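Local coordinates for G-protein alpha subunit Galpha7 (Naegleria fowleri, PDB 6NE6), which probably binds and hydrolyses GTP as the alpha subunit of a heterotrimeric G protein, acting as a nucleotide-dependent switch in signalling, at residues 21-24 against 25-29; 35-38 against 39-43; 128-131 against 132-136; 236-240 against 241-245. All coordinates share one frame; numbering follows the deposited sequence. Where two conformers were deposited one is given.

Interaction 1: 21-24 against 25-29; sequences GKST and IFKQM
Ile-25 N donates to Gly-21 O at 3.2 Å, closing the first turn of helix 22-32. Gly-21 is the N-cap, and with Lys-22 and Ser-23 it fits the end of a Walker A P-loop, consistent with membership of the P-loop NTPase clan. The Ile-25 side chain lies back over the same turn, its CB 3.3 Å from Lys-22 O. Phe-26 N repeats the step to Lys-22 O, while its ring, with CG anti to the backbone N (chi1 -174°), leaves the turn altogether. Lys-27 is tied in twice. Its N reaches Ser-23 O at 2.9 Å, and its chain, bent at chi3 (-68°), passes over that carbonyl, CE standing 3.4 Å from Ser-23 O. The bend brings NZ to a water 2.9 Å away, which also bonds Ser-23 OG at 3.1 Å and Thr-24 OG1 at 2.9 Å. One water thus joins three side chains, and NZ bonds further to Val-153 O and Val-154 O. Gln-28 N takes Thr-24 O, and its CG rests 3.2 Å from that oxygen; its amide NE2 bonds Ala-305 O. Beyond the turn, Ile-25 and Met-29 pack on Met-177 of strand 173-180, Phe-26 on Ile-164 and Gln-166 of strand 163-170, and Gln-28 and Met-29 on helix 308-326.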
loop_
_atom_site.group_PDB
_atom_site.type_symbol
_atom_site.label_atom_id
_atom_site.label_comp_id
_atom_site.label_asym_id
_atom_site.label_seq_id
_atom_site.Cartn_x
_atom_site.Cartn_y
_atom_site.Cartn_z
ATOM N N GLY A 21 2.120 -1.011 -1.009
ATOM C CA GLY A 21 2.405 0.195 -0.269
ATOM C C GLY A 21 3.432 1.087 -0.916
ATOM O O GLY A 21 3.838 2.078 -0.304
ATOM N N LYS A 22 3.857 0.788 -2.144
ATOM C CA LYS A 22 4.841 1.661 -2.773
ATOM C C LYS A 22 4.295 3.075 -2.949
ATOM O O LYS A 22 5.051 4.043 -2.818
ATOM C CB LYS A 22 5.309 1.078 -4.108
ATOM C CG LYS A 22 4.300 1.114 -5.223
ATOM C CD LYS A 22 4.974 0.760 -6.573
ATOM C CE LYS A 22 3.955 0.848 -7.706
ATOM N NZ LYS A 22 4.577 0.762 -9.058
ATOM N N SER A 23 2.988 3.224 -3.203
ATOM C CA SER A 23 2.431 4.576 -3.321
ATOM C C SER A 23 2.438 5.311 -1.985
ATOM O O SER A 23 2.540 6.547 -1.960
ATOM C CB SER A 23 1.011 4.526 -3.892
ATOM O OG SER A 23 0.128 3.862 -3.008
ATOM N N THR A 24 2.331 4.578 -0.868
ATOM C CA THR A 24 2.489 5.197 0.448
ATOM C C THR A 24 3.870 5.818 0.595
ATOM O O THR A 24 4.012 6.936 1.111
ATOM C CB THR A 24 2.276 4.159 1.556
ATOM O OG1 THR A 24 1.058 3.455 1.307
ATOM C CG2 THR A 24 2.198 4.845 2.931
ATOM N N ILE A 25 4.903 5.097 0.149
ATOM C CA ILE A 25 6.261 5.621 0.192
ATOM C C ILE A 25 6.347 6.925 -0.582
ATOM O O ILE A 25 6.947 7.901 -0.114
ATOM C CB ILE A 25 7.255 4.584 -0.361
ATOM C CG1 ILE A 25 7.263 3.361 0.548
ATOM C CG2 ILE A 25 8.638 5.195 -0.450
ATOM C CD1 ILE A 25 8.248 2.290 0.108
ATOM N N PHE A 26 5.774 6.949 -1.792
ATOM C CA PHE A 26 5.876 8.155 -2.610
ATOM C C PHE A 26 5.155 9.321 -1.943
ATOM O O PHE A 26 5.669 10.442 -1.911
ATOM C CB PHE A 26 5.322 7.927 -4.020
ATOM C CG PHE A 26 5.553 9.111 -4.934
ATOM C CD1 PHE A 26 6.743 9.234 -5.624
ATOM C CD2 PHE A 26 4.607 10.112 -5.061
ATOM C CE1 PHE A 26 6.986 10.331 -6.441
ATOM C CE2 PHE A 26 4.849 11.218 -5.880
ATOM C CZ PHE A 26 6.046 11.319 -6.566
ATOM N N LYS A 27 3.952 9.080 -1.420
ATOM C CA LYS A 27 3.197 10.170 -0.811
ATOM C C LYS A 27 3.883 10.684 0.446
ATOM O O LYS A 27 3.866 11.894 0.720
ATOM C CB LYS A 27 1.764 9.719 -0.525
ATOM C CG LYS A 27 0.918 9.610 -1.785
ATOM C CD LYS A 27 -0.511 9.151 -1.466
ATOM C CE LYS A 27 -0.545 7.703 -0.959
ATOM N NZ LYS A 27 -1.932 7.138 -1.036
ATOM N N GLN A 28 4.501 9.791 1.222
ATOM C CA GLN A 28 5.257 10.246 2.383
ATOM C C GLN A 28 6.459 11.075 1.960
ATOM O O GLN A 28 6.795 12.071 2.617
ATOM C CB GLN A 28 5.707 9.059 3.229
ATOM C CG GLN A 28 4.570 8.331 3.902
ATOM C CD GLN A 28 4.039 9.037 5.148
ATOM O OE1 GLN A 28 3.809 10.255 5.154
ATOM N NE2 GLN A 28 3.836 8.268 6.211
ATOM N N MET A 29 7.116 10.683 0.862
ATOM C CA MET A 29 8.245 11.464 0.363
ATOM C C MET A 29 7.799 12.862 -0.045
ATOM O O MET A 29 8.509 13.846 0.209
ATOM C CB MET A 29 8.913 10.747 -0.815
ATOM C CG MET A 29 9.913 9.663 -0.401
ATOM S SD MET A 29 11.422 10.336 0.319
ATOM C CE MET A 29 12.315 10.809 -1.163
HETATM O O HOH W 1 -1.173 4.481 -0.272
#

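Interaction 2: 35-38 against 39-43; sequences NGFT and TEEKT. With EDO (1,2-ethanediol), chain I.
A capping box joins Thr-38 and Glu-41 at the start of helix 39-66, and both of its reciprocal bonds are present. Glu-41 N donates to Thr-38 OG1 at 3.1 Å, nearly straight at 164°. In return, Thr-38 N donates to Glu-41 OE1, also at 3.1 Å, using the lone pair of OE1 turned away from OE2. The hydroxyl can accept because OG1 sits between the backbone N and the carbonyl carbon (chi1 65°), which also lets Glu-41 CG pass 3.3 Å from Thr-38 OG1. A backbone bond from Lys-42 N to Thr-38 O, 2.9 Å, completes the turn. OE1 additionally meets the Phe-37 ring at its edge, near the ring plane, 3.9 Å from CD1, with ring and carboxylate planes turned 53° apart. Glu-41 OE2 forms a salt bridge with Arg-30, so the carboxylate is fixed from both oxygens and ties the cap to helix 22-32. Lys-42 runs extended past Thr-38 O, its CE 3.7 Å from Phe-37 O. Upstream, Gly-36 N donates to O1 of a 1,2-ethanediol, probably from the crystallisation liquor. Reciprocal side chain-to-backbone bonds between the N-cap residue and the residue three places on are the defining feature of the capping box, here at the N terminus of helix 39-66.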
loop_
_atom_site.group_PDB
_atom_site.type_symbol
_atom_site.label_atom_id
_atom_site.label_comp_id
_atom_site.label_asym_id
_atom_site.label_seq_id
_atom_site.Cartn_x
_atom_site.Cartn_y
_atom_site.Cartn_z
ATOM N N ASN A 35 6.079 19.029 -0.301
ATOM C CA ASN A 35 5.341 18.987 -1.553
ATOM C C ASN A 35 3.983 18.344 -1.319
ATOM O O ASN A 35 3.575 17.406 -2.010
ATOM C CB ASN A 35 6.172 18.234 -2.594
ATOM C CG ASN A 35 5.577 18.292 -3.991
ATOM O OD1 ASN A 35 4.839 19.224 -4.340
ATOM N ND2 ASN A 35 5.914 17.300 -4.808
ATOM N N GLY A 36 3.280 18.857 -0.313
ATOM C CA GLY A 36 2.066 18.247 0.192
ATOM C C GLY A 36 0.854 18.491 -0.690
ATOM O O GLY A 36 0.926 19.036 -1.790
ATOM N N PHE A 37 -0.290 18.060 -0.181
ATOM C CA PHE A 37 -1.484 17.989 -1.012
ATOM C C PHE A 37 -2.204 19.323 -1.049
ATOM O O PHE A 37 -2.474 19.936 -0.012
ATOM C CB PHE A 37 -2.382 16.877 -0.482
ATOM C CG PHE A 37 -1.639 15.595 -0.305
ATOM C CD1 PHE A 37 -1.047 14.987 -1.403
ATOM C CD2 PHE A 37 -1.483 15.023 0.946
ATOM C CE1 PHE A 37 -0.326 13.802 -1.258
ATOM C CE2 PHE A 37 -0.765 13.830 1.106
ATOM C CZ PHE A 37 -0.190 13.227 0.002
ATOM N N THR A 38 -2.504 19.773 -2.259
ATOM C CA THR A 38 -3.147 21.052 -2.466
ATOM C C THR A 38 -4.649 20.941 -2.243
ATOM O O THR A 38 -5.218 19.852 -2.132
ATOM C CB THR A 38 -2.866 21.553 -3.877
ATOM O OG1 THR A 38 -3.471 20.663 -4.823
ATOM C CG2 THR A 38 -1.362 21.600 -4.124
ATOM N N THR A 39 -5.304 22.100 -2.171
ATOM C CA THR A 39 -6.754 22.109 -2.021
ATOM C C THR A 39 -7.429 21.423 -3.207
ATOM O O THR A 39 -8.389 20.659 -3.031
ATOM C CB THR A 39 -7.243 23.552 -1.853
ATOM O OG1 THR A 39 -6.818 24.042 -0.570
ATOM C CG2 THR A 39 -8.745 23.632 -1.931
ATOM N N GLU A 40 -6.931 21.667 -4.421
ATOM C CA GLU A 40 -7.484 20.989 -5.594
ATOM C C GLU A 40 -7.312 19.477 -5.482
ATOM O O GLU A 40 -8.254 18.715 -5.727
ATOM C CB GLU A 40 -6.822 21.506 -6.873
ATOM C CG GLU A 40 -7.335 20.843 -8.167
ATOM C CD GLU A 40 -6.706 21.427 -9.425
ATOM O OE1 GLU A 40 -5.993 22.445 -9.316
ATOM O OE2 GLU A 40 -6.934 20.875 -10.523
ATOM N N GLU A 41 -6.110 19.022 -5.106
ATOM C CA GLU A 41 -5.885 17.581 -4.971
ATOM C C GLU A 41 -6.836 16.969 -3.947
ATOM O O GLU A 41 -7.426 15.908 -4.191
ATOM C CB GLU A 41 -4.443 17.294 -4.570
ATOM C CG GLU A 41 -3.454 17.437 -5.674
ATOM C CD GLU A 41 -2.066 17.027 -5.230
ATOM O OE1 GLU A 41 -1.567 17.622 -4.257
ATOM O OE2 GLU A 41 -1.493 16.107 -5.849
ATOM N N LYS A 42 -6.975 17.611 -2.782
ATOM C CA LYS A 42 -7.862 17.094 -1.746
ATOM C C LYS A 42 -9.309 17.066 -2.224
ATOM O O LYS A 42 -10.048 16.113 -1.932
ATOM C CB LYS A 42 -7.736 17.934 -0.471
ATOM C CG LYS A 42 -6.393 17.814 0.267
ATOM C CD LYS A 42 -6.391 18.839 1.411
ATOM C CE LYS A 42 -5.137 18.840 2.239
ATOM N NZ LYS A 42 -5.229 19.988 3.204
ATOM N N THR A 43 -9.738 18.114 -2.938
ATOM C CA THR A 43 -11.091 18.150 -3.492
ATOM C C THR A 43 -11.327 16.987 -4.448
ATOM O O THR A 43 -12.400 16.361 -4.436
ATOM C CB THR A 43 -11.332 19.483 -4.209
ATOM O OG1 THR A 43 -11.132 20.568 -3.288
ATOM C CG2 THR A 43 -12.759 19.546 -4.769
HETATM C C1 EDO I . 4.078 21.932 1.966
HETATM O O1 EDO I . 3.867 20.521 1.840
HETATM C C2 EDO I . 3.580 22.613 0.700
HETATM O O2 EDO I . 2.246 22.167 0.420
#

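Interaction 3: 128-131 against 132-136; sequences EDSA and SYYFD
The carbonyl oxygen of Asp-129 receives two waters, and through them it is joined to two backbone amides of the first turn of helix 131-136. One water donates to Asp-129 O at 2.8 Å and accepts from Tyr-133 N at 3.0 Å. The other donates to the same oxygen and accepts from Ser-132 N, both at 3.0 Å. A type I beta turn, Glu-128 to Ala-131, leads here into the helix N terminus, within what is probably the all-helical domain of a G alpha subunit. Water, not a side chain, therefore serves these early amides: Ser-130 holds the N-cap position, yet its hydroxyl makes no capping bond and goes to Arg-155 O instead. With OG between its backbone N and carbonyl carbon (chi1 54°), Ser-130 also meets the Tyr-134 ring, OG lying 3.2 Å from CE2 in an oblique approach. Direct backbone bonds then take over. Tyr-134 N reaches Ser-130 O at 3.1 Å, almost in line with the carbonyl, and Phe-135 N reaches Ala-131 O with an N-H...O angle of 171°. Both tyrosine hydroxyls bond Asp-152, Tyr-134 to its backbone O and Tyr-133 to OD1, while the side chains of Tyr-134 and Phe-135 touch Ile-53 and Leu-60 of helix 39-66. Ala-131 O lies obliquely against the Phe-135 ring, 3.3 Å from CD2, and Ala-131 CB approaches Phe-135 CE2 to 4.3 Å.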
loop_
_atom_site.group_PDB
_atom_site.type_symbol
_atom_site.label_atom_id
_atom_site.label_comp_id
_atom_site.label_asym_id
_atom_site.label_seq_id
_atom_site.Cartn_x
_atom_site.Cartn_y
_atom_site.Cartn_z
ATOM N N GLU A 128 -9.460 -3.088 2.280
ATOM C CA GLU A 128 -8.278 -2.234 2.273
ATOM C C GLU A 128 -7.646 -2.190 3.657
ATOM O O GLU A 128 -8.337 -2.271 4.677
ATOM C CB GLU A 128 -8.638 -0.811 1.836
ATOM C CG GLU A 128 -9.199 -0.724 0.426
ATOM C CD GLU A 128 -8.149 -1.009 -0.635
ATOM O OE1 GLU A 128 -6.988 -0.589 -0.441
ATOM O OE2 GLU A 128 -8.483 -1.653 -1.651
ATOM N N ASP A 129 -6.315 -2.027 3.690
ATOM C CA ASP A 129 -5.625 -1.888 4.974
ATOM C C ASP A 129 -6.196 -0.737 5.800
ATOM O O ASP A 129 -6.273 -0.830 7.030
ATOM C CB ASP A 129 -4.122 -1.660 4.771
ATOM C CG ASP A 129 -3.388 -2.905 4.318
ATOM O OD1 ASP A 129 -3.962 -4.012 4.355
ATOM O OD2 ASP A 129 -2.215 -2.761 3.932
ATOM N N SER A 130 -6.589 0.357 5.142
ATOM C CA SER A 130 -7.051 1.568 5.806
ATOM C C SER A 130 -8.526 1.528 6.183
ATOM O O SER A 130 -9.043 2.546 6.637
ATOM C CB SER A 130 -6.799 2.792 4.913
ATOM O OG SER A 130 -7.384 2.611 3.630
ATOM N N ALA A 131 -9.211 0.395 6.021
ATOM C CA ALA A 131 -10.659 0.383 6.220
ATOM C C ALA A 131 -11.051 0.823 7.628
ATOM O O ALA A 131 -11.944 1.662 7.789
ATOM C CB ALA A 131 -11.223 -0.999 5.907
ATOM N N SER A 132 -10.417 0.260 8.668
ATOM C CA SER A 132 -10.833 0.626 10.017
ATOM C C SER A 132 -10.516 2.085 10.323
ATOM O O SER A 132 -11.289 2.741 11.030
ATOM C CB SER A 132 -10.187 -0.294 11.060
ATOM O OG SER A 132 -8.800 -0.043 11.185
ATOM N N TYR A 133 -9.407 2.603 9.799
ATOM C CA TYR A 133 -9.077 4.010 9.973
ATOM C C TYR A 133 -10.213 4.898 9.478
ATOM O O TYR A 133 -10.665 5.808 10.186
ATOM C CB TYR A 133 -7.776 4.327 9.225
ATOM C CG TYR A 133 -7.504 5.817 9.126
ATOM C CD1 TYR A 133 -6.801 6.488 10.117
ATOM C CD2 TYR A 133 -7.966 6.550 8.037
ATOM C CE1 TYR A 133 -6.566 7.858 10.024
ATOM C CE2 TYR A 133 -7.738 7.910 7.935
ATOM C CZ TYR A 133 -7.038 8.559 8.928
ATOM O OH TYR A 133 -6.812 9.909 8.822
ATOM N N TYR A 134 -10.689 4.652 8.256
ATOM C CA TYR A 134 -11.736 5.523 7.735
ATOM C C TYR A 134 -13.030 5.349 8.528
ATOM O O TYR A 134 -13.678 6.341 8.895
ATOM C CB TYR A 134 -11.956 5.267 6.240
ATOM C CG TYR A 134 -10.822 5.727 5.339
ATOM C CD1 TYR A 134 -10.313 7.026 5.422
ATOM C CD2 TYR A 134 -10.265 4.863 4.408
ATOM C CE1 TYR A 134 -9.281 7.451 4.588
ATOM C CE2 TYR A 134 -9.238 5.272 3.576
ATOM C CZ TYR A 134 -8.755 6.567 3.665
ATOM O OH TYR A 134 -7.721 6.978 2.836
ATOM N N PHE A 135 -13.402 4.102 8.839
ATOM C CA PHE A 135 -14.627 3.876 9.602
ATOM C C PHE A 135 -14.560 4.554 10.966
ATOM O O PHE A 135 -15.546 5.148 11.431
ATOM C CB PHE A 135 -14.872 2.380 9.812
ATOM C CG PHE A 135 -15.267 1.605 8.575
ATOM C CD1 PHE A 135 -16.082 2.148 7.594
ATOM C CD2 PHE A 135 -14.848 0.282 8.435
ATOM C CE1 PHE A 135 -16.458 1.383 6.481
ATOM C CE2 PHE A 135 -15.219 -0.480 7.334
ATOM C CZ PHE A 135 -16.028 0.060 6.361
ATOM N N ASP A 136 -13.404 4.470 11.629
ATOM C CA ASP A 136 -13.291 5.047 12.967
ATOM C C ASP A 136 -13.268 6.566 12.948
ATOM O O ASP A 136 -13.462 7.182 14.002
ATOM C CB ASP A 136 -12.025 4.552 13.668
ATOM C CG ASP A 136 -12.151 3.130 14.176
ATOM O OD1 ASP A 136 -13.295 2.649 14.368
ATOM O OD2 ASP A 136 -11.090 2.508 14.410
HETATM O O HOH W 2 -7.136 0.784 9.209
HETATM O O HOH W 3 -8.608 -2.103 8.385
#

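Interaction 4: 236-240 against 241-245; sequences KWFAD and TLVYL
Phe-238 and Thr-241 bracket a type II' beta turn that carries the chain from helix 221-235 into strand 242-248, one of the parallel strands of the nucleotide-binding fold expected in this family. The backbone of Ala-239 is the evidence for the type: its phi and psi of 48° and -117° include the positive phi that the second place of this turn requires. Two kinds of polar link span it. The direct one is Thr-241 N to Phe-238 O at 2.8 Å, with the donor lifted above the carbonyl plane, so the bond does not follow a lone pair. The second runs through water, which donates to Thr-241 O at 2.8 Å and to Ala-239 O; the latter bond is so short that its exact length is doubtful. Outside the turn, Thr-241 OG1 is held by Val-197 O, anchoring the corner near the adjacent strand 199-205.

The apolar part is a CH-pi contact between Phe-238, the first residue of the turn, and Val-243 in the strand that follows. Val-243 takes the rotamer with CG1 anti to the backbone N, leaving CG2 beside that N and over the Phe-238 ring. Ile-233 of helix 221-235 touches both side chains. The opposite face of the ring takes Lys-236 CB, offset toward the rim and 3.4 Å above the Phe-238 ring plane. Val-243 CG2 itself stands 3.6 Å from the centroid of the Phe-238 ring, only 11° off the normal.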
loop_
_atom_site.group_PDB
_atom_site.type_symbol
_atom_site.label_atom_id
_atom_site.label_comp_id
_atom_site.label_asym_id
_atom_site.label_seq_id
_atom_site.Cartn_x
_atom_site.Cartn_y
_atom_site.Cartn_z
ATOM N N LYS A 236 15.944 -9.624 -15.160
ATOM C CA LYS A 236 16.202 -8.273 -15.640
ATOM C C LYS A 236 17.682 -8.047 -15.898
ATOM O O LYS A 236 18.545 -8.525 -15.151
ATOM C CB LYS A 236 15.721 -7.234 -14.634
ATOM C CG LYS A 236 14.226 -7.256 -14.408
ATOM C CD LYS A 236 13.514 -6.871 -15.696
ATOM C CE LYS A 236 12.222 -7.641 -15.875
ATOM N NZ LYS A 236 11.613 -7.339 -17.205
ATOM N N TRP A 237 17.964 -7.293 -16.956
ATOM C CA TRP A 237 19.259 -6.655 -17.140
ATOM C C TRP A 237 19.185 -5.336 -16.392
ATOM O O TRP A 237 18.565 -4.376 -16.853
ATOM C CB TRP A 237 19.556 -6.417 -18.608
ATOM C CG TRP A 237 20.867 -5.746 -18.858
ATOM C CD1 TRP A 237 22.095 -6.140 -18.405
ATOM C CD2 TRP A 237 21.090 -4.589 -19.672
ATOM N NE1 TRP A 237 23.078 -5.300 -18.901
ATOM C CE2 TRP A 237 22.482 -4.336 -19.675
ATOM C CE3 TRP A 237 20.249 -3.744 -20.403
ATOM C CZ2 TRP A 237 23.043 -3.261 -20.362
ATOM C CZ3 TRP A 237 20.803 -2.685 -21.080
ATOM C CH2 TRP A 237 22.192 -2.451 -21.066
ATOM N N PHE A 238 19.804 -5.285 -15.239
ATOM C CA PHE A 238 19.746 -4.059 -14.477
ATOM C C PHE A 238 20.765 -3.038 -14.955
ATOM O O PHE A 238 20.739 -1.901 -14.476
ATOM C CB PHE A 238 19.899 -4.394 -12.989
ATOM C CG PHE A 238 18.716 -5.167 -12.424
ATOM C CD1 PHE A 238 17.469 -4.575 -12.348
ATOM C CD2 PHE A 238 18.848 -6.485 -11.986
ATOM C CE1 PHE A 238 16.368 -5.253 -11.829
ATOM C CE2 PHE A 238 17.742 -7.186 -11.452
ATOM C CZ PHE A 238 16.502 -6.566 -11.382
ATOM N N ALA A 239 21.602 -3.393 -15.938
ATOM C CA ALA A 239 22.698 -2.535 -16.377
ATOM C C ALA A 239 23.452 -2.038 -15.152
ATOM O O ALA A 239 23.999 -2.847 -14.396
ATOM C CB ALA A 239 22.184 -1.369 -17.231
ATOM N N ASP A 240 23.449 -0.725 -14.921
ATOM C CA ASP A 240 24.178 -0.127 -13.807
ATOM C C ASP A 240 23.284 0.167 -12.600
ATOM O O ASP A 240 23.714 0.864 -11.677
ATOM C CB ASP A 240 24.868 1.158 -14.271
ATOM C CG ASP A 240 25.839 0.916 -15.413
ATOM O OD1 ASP A 240 26.828 0.179 -15.209
ATOM O OD2 ASP A 240 25.606 1.448 -16.519
ATOM N N THR A 241 22.066 -0.361 -12.579
ATOM C CA THR A 241 21.068 -0.012 -11.572
ATOM C C THR A 241 21.233 -0.872 -10.316
ATOM O O THR A 241 21.406 -2.087 -10.411
ATOM C CB THR A 241 19.667 -0.200 -12.166
ATOM O OG1 THR A 241 19.540 0.617 -13.338
ATOM C CG2 THR A 241 18.568 0.177 -11.170
ATOM N N LEU A 242 21.174 -0.243 -9.142
ATOM C CA LEU A 242 21.206 -0.960 -7.870
ATOM C C LEU A 242 19.792 -1.352 -7.471
ATOM O O LEU A 242 18.863 -0.566 -7.631
ATOM C CB LEU A 242 21.804 -0.089 -6.761
ATOM C CG LEU A 242 23.209 0.438 -6.992
ATOM C CD1 LEU A 242 23.563 1.381 -5.856
ATOM C CD2 LEU A 242 24.171 -0.729 -7.067
ATOM N N VAL A 243 19.625 -2.553 -6.922
ATOM C CA VAL A 243 18.297 -3.047 -6.562
ATOM C C VAL A 243 18.239 -3.314 -5.063
ATOM O O VAL A 243 19.052 -4.079 -4.533
ATOM C CB VAL A 243 17.932 -4.317 -7.357
ATOM C CG1 VAL A 243 16.513 -4.727 -7.066
ATOM C CG2 VAL A 243 18.119 -4.068 -8.860
ATOM N N TYR A 244 17.260 -2.697 -4.392
ATOM C CA TYR A 244 16.984 -2.905 -2.980
ATOM C C TYR A 244 15.627 -3.572 -2.814
ATOM O O TYR A 244 14.690 -3.283 -3.563
ATOM C CB TYR A 244 16.977 -1.571 -2.229
ATOM C CG TYR A 244 18.296 -0.854 -2.262
ATOM C CD1 TYR A 244 19.230 -1.042 -1.245
ATOM C CD2 TYR A 244 18.617 0.013 -3.296
ATOM C CE1 TYR A 244 20.443 -0.392 -1.264
ATOM C CE2 TYR A 244 19.841 0.663 -3.323
ATOM C CZ TYR A 244 20.749 0.453 -2.310
ATOM O OH TYR A 244 21.961 1.114 -2.341
ATOM N N LEU A 245 15.517 -4.468 -1.835
ATOM C CA LEU A 245 14.237 -5.067 -1.473
ATOM C C LEU A 245 13.732 -4.386 -0.208
ATOM O O LEU A 245 14.442 -4.356 0.804
ATOM C CB LEU A 245 14.373 -6.577 -1.247
ATOM C CG LEU A 245 13.071 -7.268 -0.801
ATOM C CD1 LEU A 245 11.973 -7.160 -1.878
ATOM C CD2 LEU A 245 13.341 -8.725 -0.426
HETATM O O HOH W 4 23.325 -3.308 -12.062
#

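All four contacts are local and come in series along the chain, so none nests within or crosses another. Interaction 1 closes the turn from the P-loop-like segment into helix 22-32. A short loop later, interaction 2 starts helix 39-66, and the two touch directly: Lys-27 CB lies 4.0 Å from Phe-37 CZ. Interaction 3, about 21 Å from interaction 2 between centres, starts helix 131-136, which packs on the same helix 39-66. Interaction 4 closes the turn into strand 242-248, on the far side of the chain's centre from interaction 3, their centres about 35 Å apart. Three contacts thus begin helices and one leads into the sheet.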